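Local coordinates for protein ALKF (Bacillus cereus, PDB 3ZBO) that is of unknown function but is related to the HEAT-like repeat DNA glycosylases and shows affinity for branched DNA such as Holliday junctions, at residues 56-61 and 75-80. Residues are numbered along the deposited sequence; the frame is centred on the assembly and turned at random.
Sequences QELAEE and GIIADP
The side chain of Gln56 and the backbone of Asp79 form the one hydrogen bond between 56-61 and 75-80. Asp79 N donates to Gln56 OE1 at 2.7 Å. The bond is nearly straight at the hydrogen (167°), and the donor comes in nearly in line with the C=O bond of Gln56. Gln56 bends at chi2 (68°), which turns CD toward Ala78 and Asp79. OE1 also lies against Ala78, 3.4 Å from its CA, and comes within van der Waals range of Asp79 CB. The other end of the amide is held within its own helix: Gln56 NE2 donates to Glu60 OE2 at 3.0 Å. OE2 lies almost in the amide plane of Gln56. The amide nitrogen meets it on the anti side, somewhat out of the carboxylate plane. These two bonds hold both ends of the amide and so fix which way round it sits.

The apolar part is carried by Ile77, Leu58 and Ala59. Ile77 CD1 reaches Leu58, 3.7 Å from CG, and also touches CB and CD2. The two side chains cross at a slant. Ile77 CG1 lies between the backbone N and carbonyl carbon (chi1 62°), 4.1 Å from Ala59 CB. The same methyl of Ala59 rests on Ala78, 4.0 Å from its CA, with the CB atom slightly farther off. The backbones approach closest at Gln56 and Ala78, CA to CA 4.9 Å.

The contact joins the start of helix 56-63 to the C-terminal part of helix 68-77 with the residues that continue from it, an arrangement consistent with a HEAT-like repeat fold. Ile52 of helix 46-52 packs on Leu58 and Ile77, helix 9-19 also meets Leu58, and Trp91 of helix 85-94 packs on Gln56 and Ala78.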
loop_
_atom_site.group_PDB
_atom_site.type_symbol
_atom_site.label_atom_id
_atom_site.label_comp_id
_atom_site.label_asym_id
_atom_site.label_seq_id
_atom_site.Cartn_x
_atom_site.Cartn_y
_atom_site.Cartn_z
ATOM N N GLN A 56 12.749 11.573 10.603
ATOM C CA GLN A 56 13.370 10.512 9.794
ATOM C C GLN A 56 14.292 9.667 10.588
ATOM O O GLN A 56 14.338 8.421 10.397
ATOM C CB GLN A 56 14.046 11.067 8.542
ATOM C CG GLN A 56 14.450 9.912 7.593
ATOM C CD GLN A 56 13.199 9.183 6.953
ATOM O OE1 GLN A 56 12.115 9.739 6.831
ATOM N NE2 GLN A 56 13.375 7.916 6.557
ATOM N N GLU A 57 15.132 10.216 11.456
ATOM C CA GLU A 57 16.055 9.408 12.227
ATOM C C GLU A 57 15.333 8.355 13.076
ATOM O O GLU A 57 15.742 7.180 13.087
ATOM C CB GLU A 57 16.928 10.329 13.080
ATOM C CG GLU A 57 18.125 9.650 13.685
ATOM C CD GLU A 57 17.849 8.756 14.851
ATOM O OE1 GLU A 57 16.963 9.154 15.669
ATOM O OE2 GLU A 57 18.452 7.656 14.942
ATOM N N LEU A 58 14.287 8.804 13.773
ATOM C CA LEU A 58 13.541 7.920 14.630
ATOM C C LEU A 58 12.792 6.907 13.717
ATOM O O LEU A 58 12.777 5.698 14.100
ATOM C CB LEU A 58 12.485 8.727 15.367
ATOM C CG LEU A 58 11.624 7.942 16.328
ATOM C CD1 LEU A 58 12.375 7.001 17.309
ATOM C CD2 LEU A 58 10.746 8.961 17.146
ATOM N N ALA A 59 12.331 7.359 12.551
ATOM C CA ALA A 59 11.642 6.424 11.642
ATOM C C ALA A 59 12.609 5.318 11.249
ATOM O O ALA A 59 12.189 4.101 11.232
ATOM C CB ALA A 59 11.120 7.135 10.314
ATOM N N GLU A 60 13.846 5.693 11.002
ATOM C CA GLU A 60 14.818 4.655 10.623
ATOM C C GLU A 60 15.050 3.658 11.703
ATOM O O GLU A 60 15.148 2.421 11.423
ATOM C CB GLU A 60 16.159 5.222 10.134
ATOM C CG GLU A 60 16.035 5.993 8.861
ATOM C CD GLU A 60 15.812 5.171 7.584
ATOM O OE1 GLU A 60 16.086 3.978 7.634
ATOM O OE2 GLU A 60 15.458 5.723 6.579
ATOM N N GLU A 61 15.201 4.136 12.958
ATOM C CA GLU A 61 15.391 3.176 14.024
ATOM C C GLU A 61 14.170 2.264 14.253
ATOM O O GLU A 61 14.371 1.061 14.538
ATOM C CB GLU A 61 15.714 3.910 15.343
ATOM C CG GLU A 61 17.011 4.660 15.287
ATOM C CD GLU A 61 17.495 5.069 16.712
ATOM O OE1 GLU A 61 17.354 4.310 17.717
ATOM O OE2 GLU A 61 18.103 6.179 16.788
ATOM N N GLY A 75 6.599 4.548 9.160
ATOM C CA GLY A 75 6.078 5.204 7.922
ATOM C C GLY A 75 5.295 6.486 8.222
ATOM O O GLY A 75 5.418 7.421 7.433
ATOM N N ILE A 76 4.488 6.537 9.289
ATOM C CA ILE A 76 3.674 7.707 9.550
ATOM C C ILE A 76 4.558 8.860 9.893
ATOM O O ILE A 76 4.215 10.028 9.505
ATOM C CB ILE A 76 2.748 7.379 10.679
ATOM C CG1 ILE A 76 1.633 6.427 10.178
ATOM C CG2 ILE A 76 2.115 8.729 11.261
ATOM C CD1 ILE A 76 1.103 5.727 11.364
ATOM N N ILE A 77 5.672 8.617 10.596
ATOM C CA ILE A 77 6.545 9.740 11.010
ATOM C C ILE A 77 7.729 10.032 10.080
ATOM O O ILE A 77 8.643 10.827 10.378
ATOM C CB ILE A 77 7.087 9.600 12.427
ATOM C CG1 ILE A 77 7.986 8.341 12.611
ATOM C CG2 ILE A 77 5.903 9.564 13.406
ATOM C CD1 ILE A 77 8.867 8.337 13.880
ATOM N N ALA A 78 7.808 9.303 8.984
ATOM C CA ALA A 78 8.903 9.526 8.070
ATOM C C ALA A 78 8.827 10.883 7.390
ATOM O O ALA A 78 7.763 11.532 7.372
ATOM C CB ALA A 78 8.854 8.372 6.942
ATOM N N ASP A 79 9.942 11.288 6.780
ATOM C CA ASP A 79 9.947 12.487 5.892
ATOM C C ASP A 79 10.203 12.041 4.452
ATOM O O ASP A 79 11.326 12.001 3.950
ATOM C CB ASP A 79 11.125 13.379 6.372
ATOM C CG ASP A 79 11.081 14.757 5.738
ATOM O OD1 ASP A 79 10.232 15.001 4.835
ATOM O OD2 ASP A 79 11.945 15.566 6.188
ATOM N N PRO A 80 9.138 11.666 3.782
ATOM C CA PRO A 80 9.330 11.086 2.444
ATOM C C PRO A 80 9.862 12.049 1.432
ATOM O O PRO A 80 10.566 11.580 0.526
ATOM C CB PRO A 80 7.941 10.627 2.056
ATOM C CG PRO A 80 7.014 11.328 2.975
ATOM C CD PRO A 80 7.764 11.590 4.262
#